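Local coordinates for isoflavone reductase (Medicago sativa, PDB 2GAS), which reduces achiral isoflavones to chiral isoflavanones with NADPH, a late step in making the alfalfa phytoalexin medicarpin, at residues V19-K24 against F197-A202; A202-T207 against E289-V294. All blocks are in the same frame, centred on the assembly; numbering follows the deposited sequence.

Contact 1 (V19-K24 against F197-A202)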
# COMPACT_ATOMS: atom_id res chain seq x y z
N VAL A 19 -0.83 12.12 3.13
CA VAL A 19 -1.10 13.46 3.65
C VAL A 19 -0.17 14.46 2.95
O VAL A 19 -0.62 15.48 2.44
CB VAL A 19 -0.85 13.54 5.18
CG1 VAL A 19 -0.93 14.99 5.63
CG2 VAL A 19 -1.88 12.70 5.92
N TRP A 20 1.12 14.15 2.90
CA TRP A 20 2.06 15.06 2.26
C TRP A 20 1.79 15.25 0.76
O TRP A 20 1.93 16.35 0.24
CB TRP A 20 3.50 14.59 2.48
CG TRP A 20 3.97 14.76 3.90
CD1 TRP A 20 3.68 15.81 4.73
CD2 TRP A 20 4.81 13.88 4.65
NE1 TRP A 20 4.30 15.63 5.95
CE2 TRP A 20 5.00 14.46 5.92
CE3 TRP A 20 5.44 12.65 4.36
CZ2 TRP A 20 5.78 13.85 6.92
CZ3 TRP A 20 6.21 12.05 5.35
CH2 TRP A 20 6.38 12.66 6.61
N ALA A 21 1.39 14.19 0.07
CA ALA A 21 1.11 14.30 -1.36
C ALA A 21 -0.14 15.16 -1.58
O ALA A 21 -0.23 15.89 -2.57
CB ALA A 21 0.92 12.91 -1.98
N SER A 22 -1.09 15.07 -0.66
CA SER A 22 -2.32 15.84 -0.79
C SER A 22 -1.97 17.32 -0.65
O SER A 22 -2.45 18.15 -1.42
CB SER A 22 -3.32 15.42 0.28
OG SER A 22 -4.56 16.09 0.12
N ILE A 23 -1.12 17.64 0.32
CA ILE A 23 -0.69 19.02 0.53
C ILE A 23 0.09 19.52 -0.69
O ILE A 23 -0.13 20.64 -1.16
CB ILE A 23 0.22 19.16 1.77
CG1 ILE A 23 -0.61 19.02 3.05
CG2 ILE A 23 0.96 20.49 1.74
CD1 ILE A 23 -1.69 20.08 3.23
N LYS A 24 0.99 18.68 -1.19
CA LYS A 24 1.81 19.03 -2.35
C LYS A 24 0.96 19.35 -3.57
O LYS A 24 1.24 20.32 -4.30
CB LYS A 24 2.76 17.86 -2.66
CG LYS A 24 3.73 18.10 -3.81
CD LYS A 24 4.75 19.17 -3.46
CE LYS A 24 5.75 19.34 -4.59
NZ LYS A 24 6.48 18.07 -4.87
N PHE A 197 0.86 8.91 -6.26
CA PHE A 197 -0.09 8.26 -7.16
C PHE A 197 -1.49 8.15 -6.57
O PHE A 197 -2.49 8.19 -7.29
CB PHE A 197 0.41 6.87 -7.55
CG PHE A 197 1.50 6.90 -8.58
CD1 PHE A 197 2.81 6.57 -8.25
CD2 PHE A 197 1.21 7.26 -9.89
CE1 PHE A 197 3.82 6.61 -9.20
CE2 PHE A 197 2.21 7.30 -10.86
CZ PHE A 197 3.51 6.98 -10.51
N THR A 198 -1.58 8.01 -5.25
CA THR A 198 -2.89 7.91 -4.61
C THR A 198 -3.65 9.22 -4.79
O THR A 198 -4.84 9.21 -5.09
CB THR A 198 -2.76 7.60 -3.11
OG1 THR A 198 -2.11 6.33 -2.95
CG2 THR A 198 -4.12 7.54 -2.45
N ILE A 199 -2.95 10.34 -4.62
CA ILE A 199 -3.59 11.63 -4.76
C ILE A 199 -3.89 11.92 -6.23
O ILE A 199 -4.91 12.53 -6.55
CB ILE A 199 -2.73 12.76 -4.12
CG1 ILE A 199 -2.74 12.62 -2.59
CG2 ILE A 199 -3.28 14.13 -4.50
CD1 ILE A 199 -2.23 11.32 -2.06
N ARG A 200 -3.01 11.48 -7.13
CA ARG A 200 -3.26 11.68 -8.56
C ARG A 200 -4.57 10.96 -8.90
O ARG A 200 -5.41 11.50 -9.62
CB ARG A 200 -2.13 11.09 -9.40
CG ARG A 200 -0.94 12.01 -9.58
CD ARG A 200 -1.30 13.22 -10.43
NE ARG A 200 -0.71 13.16 -11.77
CZ ARG A 200 -1.41 13.19 -12.89
NH1 ARG A 200 -2.73 13.27 -12.85
NH2 ARG A 200 -0.79 13.14 -14.07
N ALA A 201 -4.73 9.76 -8.36
CA ALA A 201 -5.93 8.97 -8.60
C ALA A 201 -7.15 9.65 -7.97
O ALA A 201 -8.23 9.69 -8.56
CB ALA A 201 -5.76 7.55 -8.03
N ALA A 202 -6.96 10.20 -6.77
CA ALA A 202 -8.06 10.86 -6.07
C ALA A 202 -8.62 12.03 -6.87
O ALA A 202 -9.83 12.22 -6.93
CB ALA A 202 -7.58 11.35 -4.71
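Ser22 and Ile199 bring two helices together, their CA atoms 5.9 Å apart, the shortest such distance between the two segments. Both segments are helical throughout, 19-24 within helix 15-25 and 197-202 at the end of helix 191-202. Their own backbone hydrogen bonds, such as Lys24 N to Trp20 O and Ala202 N to Thr198 O, stay inside each helix, and none passes between them. What crosses is one branched side chain laid against a backbone. Ile199 has CG1 anti to its carbonyl carbon (chi1 -70°), and the second torsion swings CD1 onto Ala21, whose CB lies 3.5 Å from Ile199 CD1. Ile199 CG1 itself rests on the main chain, 3.5 Å from Ser22 N, while the other branch, Ile199 CG2, comes 4.0 Å from Ala21 O. The methyl of Ala21 points at the partner helix, and so small a group is consistent with the close approach.

Helix 15-25 follows strand 5-8 and the glycine-rich NADP(+) segment of the Rossmann fold, and Gly15, inferred to bind the dinucleotide, lies about 9 Å from the side chain of Ile199. Ile199 also touches Ile18 and Ala25, so it meets more than one turn of that helix. Cutting this side chain back to an alanine removes CG1, CG2 and CD1 and is likely to open a gap against Ala21 CB and the Ser22 main chain. Of the Ser22 side chain, CB meets Ile199, at 4.1 Å from Ile199 CG1; its OG, anti to the backbone N (chi1 -176°), is hydrogen-bonded instead to Thr29 OG1.

Contact 2 (A202-T207 against E289-V294)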
# COMPACT_ATOMS: atom_id res chain seq x y z
N ALA A 202 -6.96 10.20 -6.77
CA ALA A 202 -8.06 10.86 -6.07
C ALA A 202 -8.62 12.03 -6.87
O ALA A 202 -9.83 12.22 -6.93
CB ALA A 202 -7.58 11.35 -4.71
N ASN A 203 -7.73 12.78 -7.51
CA ASN A 203 -8.12 13.94 -8.31
C ASN A 203 -8.49 13.62 -9.76
O ASN A 203 -8.85 14.52 -10.52
CB ASN A 203 -7.00 14.98 -8.30
CG ASN A 203 -6.81 15.63 -6.94
OD1 ASN A 203 -7.78 16.06 -6.32
ND2 ASN A 203 -5.57 15.72 -6.48
N ASP A 204 -8.40 12.35 -10.12
CA ASP A 204 -8.71 11.91 -11.48
C ASP A 204 -10.11 11.29 -11.57
O ASP A 204 -10.35 10.20 -11.07
CB ASP A 204 -7.66 10.89 -11.93
CG ASP A 204 -7.94 10.31 -13.31
OD1 ASP A 204 -8.78 10.86 -14.05
OD2 ASP A 204 -7.30 9.29 -13.66
N PRO A 205 -11.05 11.99 -12.23
CA PRO A 205 -12.41 11.46 -12.35
C PRO A 205 -12.49 10.10 -13.02
O PRO A 205 -13.45 9.35 -12.81
CB PRO A 205 -13.13 12.55 -13.15
CG PRO A 205 -12.04 13.11 -14.00
CD PRO A 205 -10.88 13.21 -13.03
N ASN A 206 -11.48 9.76 -13.81
CA ASN A 206 -11.46 8.49 -14.52
C ASN A 206 -11.26 7.26 -13.64
O ASN A 206 -11.45 6.14 -14.12
CB ASN A 206 -10.38 8.50 -15.61
CG ASN A 206 -10.67 9.51 -16.71
OD1 ASN A 206 -11.82 9.67 -17.13
ND2 ASN A 206 -9.63 10.17 -17.20
N THR A 207 -10.90 7.45 -12.38
CA THR A 207 -10.69 6.31 -11.49
C THR A 207 -11.96 5.90 -10.75
O THR A 207 -11.91 5.05 -9.86
CB THR A 207 -9.59 6.58 -10.44
OG1 THR A 207 -10.01 7.65 -9.59
CG2 THR A 207 -8.28 6.95 -11.12
N GLU A 289 0.41 4.40 -17.32
CA GLU A 289 -0.19 4.86 -18.57
C GLU A 289 -1.04 6.11 -18.38
O GLU A 289 -1.07 7.00 -19.23
CB GLU A 289 -1.06 3.76 -19.19
CG GLU A 289 -0.31 2.48 -19.52
CD GLU A 289 0.75 2.68 -20.58
OE1 GLU A 289 0.39 3.14 -21.69
OE2 GLU A 289 1.93 2.38 -20.31
N ALA A 290 -1.73 6.17 -17.25
CA ALA A 290 -2.60 7.30 -16.95
C ALA A 290 -1.85 8.52 -16.45
O ALA A 290 -2.24 9.66 -16.72
CB ALA A 290 -3.65 6.89 -15.92
N TYR A 291 -0.77 8.28 -15.71
CA TYR A 291 0.01 9.37 -15.13
C TYR A 291 1.50 9.25 -15.46
O TYR A 291 2.33 9.20 -14.56
CB TYR A 291 -0.18 9.37 -13.61
CG TYR A 291 -1.60 9.06 -13.19
CD1 TYR A 291 -2.66 9.89 -13.56
CD2 TYR A 291 -1.89 7.93 -12.42
CE1 TYR A 291 -3.97 9.60 -13.19
CE2 TYR A 291 -3.21 7.63 -12.03
CZ TYR A 291 -4.24 8.47 -12.43
OH TYR A 291 -5.54 8.20 -12.07
N PRO A 292 1.85 9.23 -16.76
CA PRO A 292 3.25 9.11 -17.18
C PRO A 292 4.16 10.26 -16.75
O PRO A 292 5.38 10.12 -16.74
CB PRO A 292 3.13 9.00 -18.70
CG PRO A 292 1.95 9.86 -19.00
CD PRO A 292 0.97 9.44 -17.92
N ASP A 293 3.55 11.38 -16.38
CA ASP A 293 4.31 12.55 -15.96
C ASP A 293 4.90 12.43 -14.55
O ASP A 293 5.79 13.19 -14.18
CB ASP A 293 3.41 13.78 -16.01
CG ASP A 293 2.19 13.63 -15.14
OD1 ASP A 293 2.12 14.29 -14.09
OD2 ASP A 293 1.31 12.82 -15.49
N VAL A 294 4.40 11.49 -13.75
CA VAL A 294 4.92 11.33 -12.40
C VAL A 294 6.33 10.73 -12.45
O VAL A 294 6.52 9.62 -12.94
CB VAL A 294 4.00 10.44 -11.54
CG1 VAL A 294 4.62 10.22 -10.17
CG2 VAL A 294 2.64 11.10 -11.40
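Tyr291 reaches Asp204 with its phenol, joining the residues just after helix 287-290 to an Asx turn in the loop between helix 191-202 and strand 210-213. The bond is short, Tyr291 OH donating a hydrogen bond to Asp204 OD2 at 2.6 Å, and the acceptor uses its anti lone pair, the one away from OD1. The carboxylate stands almost upright to the ring, with the two planes 86° apart, and Asp204 OD2 sits at the ring edge near its plane, 3.4 Å from Tyr291 CE1.

The other oxygen shapes the loop. Asp204 OD1 accepts from Asn206 N at 2.9 Å, which defines the Asx turn; this N-H comes from above the carboxylate plane, 66° out of it. With CG anti to the backbone N of Asp204 (chi1 177°), the same carboxylate can serve the turn with one oxygen and the tyrosine with the other, and the two bonds together should restrict its rotation.

The packing is tight round the phenol oxygen, where Thr207 CG2 comes to 3.2 Å of Tyr291 OH. The Thr207 hydroxyl is engaged by Lys107 and Ala201 O, and the CG2 methyl is the branch that meets the tyrosine. Arg200 of helix 191-202 also touches the Tyr291 side chain. The solvent side is looser: Pro205 and Asn206 on one segment and Pro292 and Asp293 on the other are exposed and make no contact across, although Asp293 OD2 is held by a salt bridge to Arg200 NH2. Pro292 and Asp293 occupy the middle of a type I turn from Tyr291 to Val294. On the buried side, Ala290 CB stands over the centre of the Tyr291 ring, 3.7 Å above its plane.

Overall arrangement
From the N terminus the chain runs through strand 5-8 into helix 15-25, then through the remaining strands of the parallel sheet before helix 191-202 returns to close contact 1, a loop of 172 residues. Contact 2 opens at Ala202, where contact 1 ends, and closes just beyond helix 287-290; 81 residues separate its two segments. The two loops are therefore in series, neither nesting nor crossing, with centres about 11 Å apart. Contact 1 uses helix 191-202 itself, packed on helix 15-25, which follows the first strand of the Rossmann fold; contact 2 uses the loop leaving it, and Ala202 is the shared residue. Phe197 packing on Val294 further ties helix 191-202 to segment 289-294.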